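Local coordinates for uncharacterized protein (Arthrobacter sp., PDB 3KOP) that is of unknown function but adopts a cyclophilin-like fold, crystallised as an assembly of six copies of the chain, at residues E29-T34 with A163-D168; A21-I26 with T154-L159; L139-G142 with W146-G149; L38-V43 with A85-V90. All blocks are in the same frame, centred on the assembly; numbering follows the deposited sequence. Where two conformers were deposited one is given.

Contact 3 is the buried one, with five of its six touching residues inside the assembly, whereas contacts 1, 2 and 4 are partly buried. Strand 33-39 links three of them: contact 1 uses its start, contact 4 its end, and contact 2 joins the strands on its two sides. The chemistry follows position. Contact 1, about 16 Å from the chain centre to its own centre, relies on a salt bridge to a helix; contact 2 is wholly apolar; contact 3 combines a straight backbone bond with an indole face; contact 4 sets aliphatic groups against an amide. Contacts 3 and 4 touch, for example Leu139 N to Val90 O at 2.9 Å, and both meet the fourth subunit.

Contact 1. Residues E29-T34 with A163-D168; sequences EKRGVT and AAACQD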
# COMPACT_ATOMS: atom_id res chain seq x y z
N GLU F 29 33.65 5.60 8.70
CA GLU F 29 35.01 5.69 9.25
C GLU F 29 36.06 5.11 8.34
O GLU F 29 37.16 5.62 8.28
CB GLU F 29 35.11 4.95 10.56
CG GLU F 29 34.10 5.35 11.61
CD GLU F 29 34.51 6.54 12.43
OE1 GLU F 29 35.31 7.37 11.94
OE2 GLU F 29 34.03 6.64 13.57
N LYS F 30 35.73 4.02 7.65
CA LYS F 30 36.69 3.34 6.79
C LYS F 30 36.82 4.09 5.49
O LYS F 30 37.93 4.41 5.06
CB LYS F 30 36.26 1.90 6.53
CG LYS F 30 37.20 1.08 5.69
CD LYS F 30 36.76 -0.36 5.67
CE LYS F 30 37.61 -1.23 4.73
NZ LYS F 30 36.92 -1.37 3.41
N ARG F 31 35.71 4.40 4.84
CA ARG F 31 35.80 5.24 3.64
C ARG F 31 36.22 6.70 3.94
O ARG F 31 36.63 7.42 3.04
CB ARG F 31 34.50 5.17 2.85
CG ARG F 31 34.23 3.80 2.23
CD ARG F 31 32.79 3.62 1.87
NE ARG F 31 32.58 2.38 1.14
CZ ARG F 31 32.56 1.17 1.68
NH1 ARG F 31 32.67 1.00 3.00
NH2 ARG F 31 32.39 0.10 0.90
N GLY F 32 36.09 7.14 5.19
CA GLY F 32 36.48 8.49 5.55
C GLY F 32 35.63 9.58 4.93
O GLY F 32 36.14 10.63 4.54
N VAL F 33 34.32 9.36 4.88
CA VAL F 33 33.40 10.33 4.31
C VAL F 33 32.47 10.81 5.40
O VAL F 33 31.91 10.00 6.15
CB VAL F 33 32.58 9.70 3.15
CG1 VAL F 33 31.60 10.71 2.55
CG2 VAL F 33 33.52 9.16 2.09
N THR F 34 32.32 12.13 5.49
CA THR F 34 31.47 12.76 6.50
C THR F 34 30.51 13.74 5.85
O THR F 34 30.86 14.45 4.91
CB THR F 34 32.31 13.55 7.55
OG1 THR F 34 33.20 12.65 8.22
CG2 THR F 34 31.42 14.19 8.59
N ALA F 163 26.14 10.13 -0.64
CA ALA F 163 25.43 9.26 -1.57
C ALA F 163 26.39 8.38 -2.38
O ALA F 163 26.13 7.18 -2.54
CB ALA F 163 24.48 10.07 -2.50
N ALA F 164 27.49 8.96 -2.85
CA ALA F 164 28.51 8.21 -3.61
C ALA F 164 29.17 7.13 -2.74
O ALA F 164 29.40 6.00 -3.20
CB ALA F 164 29.57 9.17 -4.27
N ALA F 165 29.37 7.43 -1.45
CA ALA F 165 29.92 6.43 -0.50
C ALA F 165 28.94 5.27 -0.26
O ALA F 165 29.33 4.10 -0.13
CB ALA F 165 30.30 7.10 0.83
N CYS F 166 27.66 5.60 -0.17
CA CYS F 166 26.61 4.60 0.09
C CYS F 166 26.41 3.65 -1.10
O CYS F 166 26.24 2.44 -0.92
CB CYS F 166 25.29 5.32 0.42
SG CYS F 166 25.25 6.22 1.97
N GLN F 167 26.50 4.18 -2.32
CA GLN F 167 26.47 3.35 -3.51
C GLN F 167 27.66 2.37 -3.47
O GLN F 167 27.52 1.21 -3.83
CB GLN F 167 26.47 4.18 -4.80
CG GLN F 167 25.26 5.14 -5.00
CD GLN F 167 23.94 4.47 -5.38
OE1 GLN F 167 23.83 3.25 -5.46
NE2 GLN F 167 22.92 5.29 -5.60
N ASP F 168 28.81 2.83 -3.00
CA ASP F 168 29.96 2.00 -2.87
C ASP F 168 29.77 0.95 -1.74
O ASP F 168 30.30 -0.14 -1.84
CB ASP F 168 31.20 2.87 -2.62
CG ASP F 168 32.47 2.05 -2.60
OD1 ASP F 168 32.89 1.63 -3.68
OD2 ASP F 168 33.03 1.80 -1.52
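Arg31 reaches from the turn before strand 33-39 to Asp168 on helix 159-172, and nearly all the polar contact falls on one carboxylate oxygen. Arg31 NE donates to Asp168 OD2 at 2.8 Å with an N-H...O angle of 145°, using the anti lone pair of OD2; Arg31 NH2 adds a weak bond to that same oxygen at 3.0 Å. Both bonds go to OD2, and the guanidinium and carboxylate planes stand 60° apart, so this is not a flat two-oxygen pair. The chain of Arg31 is extended from CG to NE, which carries the charged group across to the helix. Both charges have second partners: Arg31 NH1 pairs with Glu177, and Asp168 OD1 with Arg175 of the second subunit, a link from the turn to the subunit interface.

Gly32 follows with positive phi, and together with Val33 it faces Leu28, forming a G1 beta bulge in the hairpin of strands 23-28 and 33-39. Beyond the bulge, Val33 turns CB toward the helix, its CG2 anti to the carbonyl carbon, and that methyl meets Ala165 CB at 4.0 Å. Val33 CA and Ala165 CA, the closest pair of alpha carbons between the two segments, are 7.1 Å apart.

Contact 2. Residues A21-I26 with T154-L159; sequences ARYINI and TIVEGL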
# COMPACT_ATOMS: atom_id res chain seq x y z
N ALA F 21 20.40 26.72 15.90
CA ALA F 21 20.61 25.54 15.09
C ALA F 21 21.79 24.75 15.67
O ALA F 21 22.86 25.30 15.93
CB ALA F 21 20.89 25.93 13.62
N ARG F 22 21.59 23.47 15.91
CA ARG F 22 22.74 22.57 16.15
C ARG F 22 22.85 21.50 15.10
O ARG F 22 21.84 21.14 14.47
CB ARG F 22 22.66 21.87 17.49
CG ARG F 22 21.40 21.92 18.18
CD ARG F 22 21.48 21.08 19.47
NE ARG F 22 20.23 20.41 19.72
CZ ARG F 22 19.93 19.71 20.81
NH1 ARG F 22 20.82 19.54 21.79
NH2 ARG F 22 18.74 19.16 20.92
N TYR F 23 24.06 20.97 14.95
CA TYR F 23 24.39 20.09 13.86
C TYR F 23 25.09 18.84 14.35
O TYR F 23 25.76 18.85 15.42
CB TYR F 23 25.30 20.82 12.86
CG TYR F 23 24.64 22.01 12.22
CD1 TYR F 23 23.95 21.90 11.02
CD2 TYR F 23 24.68 23.26 12.85
CE1 TYR F 23 23.30 23.01 10.46
CE2 TYR F 23 24.03 24.36 12.28
CZ TYR F 23 23.37 24.23 11.09
OH TYR F 23 22.77 25.34 10.58
N ILE F 24 24.92 17.78 13.59
CA ILE F 24 25.63 16.52 13.83
C ILE F 24 26.44 16.16 12.58
O ILE F 24 26.07 16.50 11.46
CB ILE F 24 24.64 15.39 14.24
CG1 ILE F 24 23.62 15.11 13.11
CG2 ILE F 24 23.95 15.76 15.57
CD1 ILE F 24 22.77 13.87 13.30
N ASN F 25 27.57 15.53 12.81
CA ASN F 25 28.35 14.91 11.77
C ASN F 25 27.99 13.44 11.66
O ASN F 25 27.80 12.74 12.67
CB ASN F 25 29.84 15.07 12.07
CG ASN F 25 30.31 16.48 11.88
OD1 ASN F 25 29.84 17.17 10.96
ND2 ASN F 25 31.20 16.95 12.75
N ILE F 26 27.92 12.97 10.43
CA ILE F 26 27.59 11.60 10.13
C ILE F 26 28.71 11.09 9.23
O ILE F 26 28.91 11.61 8.14
CB ILE F 26 26.25 11.46 9.42
CG1 ILE F 26 25.14 12.15 10.22
CG2 ILE F 26 25.93 9.99 9.20
CD1 ILE F 26 23.76 12.27 9.46
N THR F 154 18.35 16.68 8.91
CA THR F 154 18.44 16.79 7.47
C THR F 154 19.83 17.20 7.06
O THR F 154 20.43 18.15 7.59
CB THR F 154 17.38 17.75 6.91
OG1 THR F 154 17.26 17.51 5.51
CG2 THR F 154 17.75 19.22 7.18
N ILE F 155 20.39 16.43 6.13
CA ILE F 155 21.77 16.64 5.66
C ILE F 155 21.85 17.96 4.90
O ILE F 155 21.14 18.17 3.91
CB ILE F 155 22.30 15.43 4.86
CG1 ILE F 155 22.34 14.19 5.78
CG2 ILE F 155 23.71 15.71 4.30
CD1 ILE F 155 22.59 12.89 5.05
N VAL F 156 22.72 18.86 5.37
CA VAL F 156 22.91 20.16 4.74
C VAL F 156 24.27 20.34 4.07
O VAL F 156 24.45 21.27 3.29
CB VAL F 156 22.66 21.33 5.76
CG1 VAL F 156 21.20 21.37 6.18
CG2 VAL F 156 23.58 21.22 6.97
N GLU F 157 25.24 19.48 4.35
CA GLU F 157 26.51 19.51 3.67
C GLU F 157 26.98 18.10 3.42
O GLU F 157 26.89 17.24 4.31
CB GLU F 157 27.60 20.14 4.54
CG GLU F 157 27.48 21.58 4.84
CD GLU F 157 28.63 22.04 5.74
OE1 GLU F 157 29.69 21.37 5.77
OE2 GLU F 157 28.46 23.07 6.42
N GLY F 158 27.54 17.89 2.24
CA GLY F 158 28.17 16.62 1.90
C GLY F 158 27.23 15.52 1.44
O GLY F 158 27.63 14.37 1.40
N LEU F 159 26.00 15.84 1.07
CA LEU F 159 25.03 14.79 0.71
C LEU F 159 25.46 14.01 -0.52
O LEU F 159 25.39 12.79 -0.53
CB LEU F 159 23.62 15.39 0.51
CG LEU F 159 22.51 14.41 0.08
CD1 LEU F 159 22.38 13.35 1.12
CD2 LEU F 159 21.14 15.15 -0.16
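Tyr23 meets Val156, and Ile26 meets Ile155, across the middle strand of a three-strand portion of the antiparallel sheet of this cyclophilin-like fold. Strands 23-28 and 145-157 both pair with strand 33-39, which lies between them. The spacing agrees: the nearest alpha carbons are 9.2 Å apart for Tyr23 CA and Val156 CA, and 8.9 Å for Ile26 CA and Ile155 CA, too far for direct strand pairing. Side chains alone therefore close the distance, and the contact is entirely apolar.

The enclosed part is the isoleucine pair. Ile26 CD1 approaches Ile155 CG1 at 4.4 Å; both residues are buried, and Val97 of strand 96-103 touches the two of them. Leu179 and Phe181 pack on Ile26 as well, while Ile155 leans on Cys35 of the middle strand. With CD1 anti to CA about the CB-CG1 bond (chi2 170°), Ile26 extends its tip toward Ile155.

The solvent side is built differently. Its single approach is shorter, yet Val156 is exposed and the tyrosine only partly covered. Val156 and Glu157 both face Lys36, a classic beta bulge in strand 145-157, and Lys36 also makes a cation-pi contact with Tyr23, so the ring has a charged neighbour on the middle strand. Tyr23 and Val156 cross at about a right angle. The touching branch is CG2, lodged between the backbone N and the carbonyl carbon of Val156, and it lies 3.9 Å from Tyr23 CE1 and 4.1 Å from Tyr23 CD1.

Contact 3. Residues L139-G142 with W146-G149; sequences LLNG and WVPG
Leu140 can be followed outward from the backbone along the indole of Trp146. Leu140 CB lies 3.8 Å from Trp146 CE3, beside the benzene part of the ring. CG stands anti to the backbone N (chi1 171°), and from it the two methyls diverge: Leu140 CD1 comes to 3.6 Å from the main-chain atom Trp146 N, whereas CD2 sits over one ring face. The distance from Leu140 CD2 to the centroid of the Trp146 six-membered ring is 4.0 Å, only 13° off the normal, which meets the geometry of a CH-pi contact.

The backbone evidence identifies a short beta hairpin between strand 140-141 and the start of strand 145-157. Leu140 and Trp146 form an antiparallel non-hydrogen-bonded pair, with 4.3 Å between Leu140 CA and Trp146 CA. Next to it, Val147 N donates to Leu139 O at 2.9 Å and an almost straight 173°, although the donor stands above the carbonyl plane. That carbonyl also meets the rim of the indole, Leu139 O being 3.4 Å from Trp146 CE3. At the turn, Asn141 OD1 accepts from the backbone N of Asp143 and Thr144, the first of these an Asx turn.

The Trp146 ring also meets Trp146 of the third subunit and Trp146 of the fourth, with the ring planes steeply inclined each time, so the hairpin lies at an interface. Replacing Trp146 by an alanine would probably leave Leu140 CD2 without its ring face and open a gap where the three indoles meet.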
# COMPACT_ATOMS: atom_id res chain seq x y z
N LEU F 139 9.12 2.90 3.33
CA LEU F 139 9.38 2.27 4.62
C LEU F 139 8.29 1.25 4.90
O LEU F 139 7.35 1.45 5.70
CB LEU F 139 9.54 3.31 5.72
CG LEU F 139 10.99 3.87 5.85
CD1 LEU F 139 11.02 5.08 6.75
CD2 LEU F 139 11.97 2.78 6.37
N LEU F 140 8.45 0.13 4.22
CA LEU F 140 7.43 -0.92 4.17
C LEU F 140 8.15 -2.24 3.93
O LEU F 140 8.99 -2.32 3.04
CB LEU F 140 6.48 -0.62 3.01
CG LEU F 140 5.43 -1.61 2.56
CD1 LEU F 140 4.58 -2.05 3.66
CD2 LEU F 140 4.58 -0.97 1.46
N ASN F 141 7.83 -3.25 4.73
CA ASN F 141 8.44 -4.56 4.63
C ASN F 141 7.43 -5.69 4.82
O ASN F 141 6.30 -5.50 5.26
CB ASN F 141 9.64 -4.71 5.58
CG ASN F 141 9.24 -4.78 7.07
OD1 ASN F 141 8.33 -5.52 7.47
ND2 ASN F 141 9.98 -4.06 7.90
N GLY F 142 7.86 -6.88 4.44
CA GLY F 142 7.05 -8.08 4.52
C GLY F 142 6.96 -8.76 5.88
O GLY F 142 6.33 -9.78 5.99
N TRP F 146 4.03 -1.26 7.15
CA TRP F 146 4.64 0.04 7.27
C TRP F 146 5.51 0.15 8.53
O TRP F 146 5.12 -0.34 9.59
CB TRP F 146 3.57 1.15 7.27
CG TRP F 146 2.78 1.25 6.00
CD1 TRP F 146 1.46 0.88 5.82
CD2 TRP F 146 3.21 1.79 4.74
NE1 TRP F 146 1.07 1.14 4.54
CE2 TRP F 146 2.13 1.66 3.84
CE3 TRP F 146 4.41 2.32 4.27
CZ2 TRP F 146 2.18 2.13 2.52
CZ3 TRP F 146 4.48 2.79 2.95
CH2 TRP F 146 3.37 2.68 2.09
N VAL F 147 6.69 0.73 8.38
CA VAL F 147 7.65 0.94 9.46
C VAL F 147 8.04 2.43 9.51
O VAL F 147 9.09 2.82 9.01
CB VAL F 147 8.94 0.12 9.19
CG1 VAL F 147 9.90 0.20 10.38
CG2 VAL F 147 8.59 -1.34 8.81
N PRO F 148 7.19 3.28 10.08
CA PRO F 148 7.52 4.70 10.07
C PRO F 148 8.79 5.03 10.85
O PRO F 148 9.06 4.42 11.90
CB PRO F 148 6.29 5.37 10.70
CG PRO F 148 5.20 4.30 10.79
CD PRO F 148 5.91 2.98 10.77
N GLY F 149 9.56 5.97 10.33
CA GLY F 149 10.75 6.47 10.99
C GLY F 149 10.55 7.92 11.43
O GLY F 149 9.93 8.72 10.72

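Contact 4. Residues L38-V43 with A85-V90; sequences LLLDDV and AENTTV
The connection from strand 33-39 to helix 45-54, with Leu40 and Val43 as its apolar points, packs against Asn87 in the loop ahead of strand 88-89. Val43 supplies the nearest approach: its CG2 lies 3.4 Å from Asn87 ND2 and 3.7 Å from Asn87 CG, so a methyl rests against the amide. On the main chain of the same valine, Val43 O is 3.6 Å from Asn87 CB and 3.9 Å from Glu86 CG. Leu40 adds a looser touch at about a right angle, with its CD1 4.0 Å from Asn87 ND2. All of these are van der Waals contacts.

The backbone of Asn87 has left-handed phi and psi, 48° and 47°, and its CG stands anti to the backbone N, which brings the amide over to Val43. The polar end is engaged by a third strand: ND2 donates to Val151 O on strand 145-157, fixing the amide between that strand and the connection. With an alanine at Asn87, Val151 O would probably lose its side-chain donor and Val43 CG2 would be left facing a gap.

Glu86 runs extended past Val43 to the start of helix 45-54, where its carboxylate bonds Thr47 OG1 and Arg46 N. Pro110 of the fourth subunit packs on Asn87. Leu40 is the centre of an inverse gamma turn, closed by a weak Asp41 N to Leu39 O bond of 3.0 Å: a tight turn at the end of a strand, here within the strand-loop-helix connection of a cyclophilin-like fold.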
# COMPACT_ATOMS: atom_id res chain seq x y z
N LEU F 38 21.55 19.13 10.00
CA LEU F 38 20.86 19.99 10.90
C LEU F 38 19.90 19.17 11.71
O LEU F 38 19.09 18.43 11.18
CB LEU F 38 20.09 21.04 10.14
CG LEU F 38 19.10 21.88 10.92
CD1 LEU F 38 19.91 22.88 11.83
CD2 LEU F 38 18.16 22.60 9.96
N LEU F 39 19.95 19.36 13.02
CA LEU F 39 19.07 18.66 13.91
C LEU F 39 17.73 19.39 13.96
O LEU F 39 17.70 20.59 14.10
CB LEU F 39 19.73 18.65 15.27
CG LEU F 39 19.81 17.37 16.01
CD1 LEU F 39 20.34 16.23 15.15
CD2 LEU F 39 20.71 17.59 17.26
N LEU F 40 16.62 18.65 13.83
CA LEU F 40 15.30 19.26 13.65
C LEU F 40 14.62 19.49 15.01
O LEU F 40 13.62 18.84 15.37
CB LEU F 40 14.43 18.42 12.71
CG LEU F 40 14.95 18.27 11.27
CD1 LEU F 40 14.00 17.32 10.53
CD2 LEU F 40 15.13 19.64 10.50
N ASP F 41 15.21 20.42 15.77
CA ASP F 41 14.72 20.77 17.11
C ASP F 41 13.34 21.39 17.09
O ASP F 41 12.62 21.28 18.07
CB ASP F 41 15.71 21.71 17.82
CG ASP F 41 16.92 20.97 18.33
OD1 ASP F 41 16.71 20.01 19.06
OD2 ASP F 41 18.06 21.35 18.03
N ASP F 42 12.97 22.01 15.97
CA ASP F 42 11.60 22.56 15.82
C ASP F 42 10.52 21.47 15.70
O ASP F 42 9.58 21.46 16.45
CB ASP F 42 11.51 23.59 14.67
CG ASP F 42 11.97 23.05 13.29
OD1 ASP F 42 12.57 21.94 13.13
OD2 ASP F 42 11.74 23.82 12.32
N VAL F 43 10.67 20.52 14.79
CA VAL F 43 9.62 19.53 14.52
C VAL F 43 9.86 18.14 15.13
O VAL F 43 8.94 17.33 15.20
CB VAL F 43 9.34 19.42 12.99
CG1 VAL F 43 8.90 20.79 12.44
CG2 VAL F 43 10.56 18.87 12.22
N ALA F 85 6.45 8.17 18.47
CA ALA F 85 6.24 8.68 17.09
C ALA F 85 6.38 10.21 17.07
O ALA F 85 5.73 10.93 17.82
CB ALA F 85 4.87 8.26 16.51
N GLU F 86 7.27 10.71 16.21
CA GLU F 86 7.51 12.16 16.11
C GLU F 86 8.02 12.47 14.70
O GLU F 86 9.03 11.89 14.26
CB GLU F 86 8.56 12.58 17.15
CG GLU F 86 8.61 14.08 17.41
CD GLU F 86 9.75 14.52 18.36
OE1 GLU F 86 10.88 13.99 18.25
OE2 GLU F 86 9.51 15.43 19.18
N ASN F 87 7.33 13.39 14.01
CA ASN F 87 7.70 13.82 12.67
C ASN F 87 7.97 12.63 11.74
O ASN F 87 8.97 12.60 11.01
CB ASN F 87 8.95 14.70 12.72
CG ASN F 87 9.12 15.57 11.50
OD1 ASN F 87 8.17 16.17 11.02
ND2 ASN F 87 10.36 15.70 11.02
N THR F 88 7.06 11.66 11.76
CA THR F 88 7.30 10.41 11.07
C THR F 88 7.07 10.50 9.57
O THR F 88 6.30 11.37 9.04
CB THR F 88 6.46 9.29 11.67
OG1 THR F 88 5.09 9.52 11.38
CG2 THR F 88 6.62 9.22 13.25
N THR F 89 7.78 9.63 8.87
CA THR F 89 7.57 9.39 7.46
C THR F 89 7.56 7.88 7.14
O THR F 89 8.20 7.05 7.83
CB THR F 89 8.67 10.10 6.62
OG1 THR F 89 8.32 10.08 5.23
CG2 THR F 89 10.03 9.43 6.85
N VAL F 90 6.81 7.53 6.10
CA VAL F 90 7.05 6.24 5.43
C VAL F 90 7.58 6.43 4.02
O VAL F 90 7.76 5.45 3.29
CB VAL F 90 5.84 5.31 5.43
CG1 VAL F 90 5.59 4.83 6.91
CG2 VAL F 90 4.58 5.99 4.80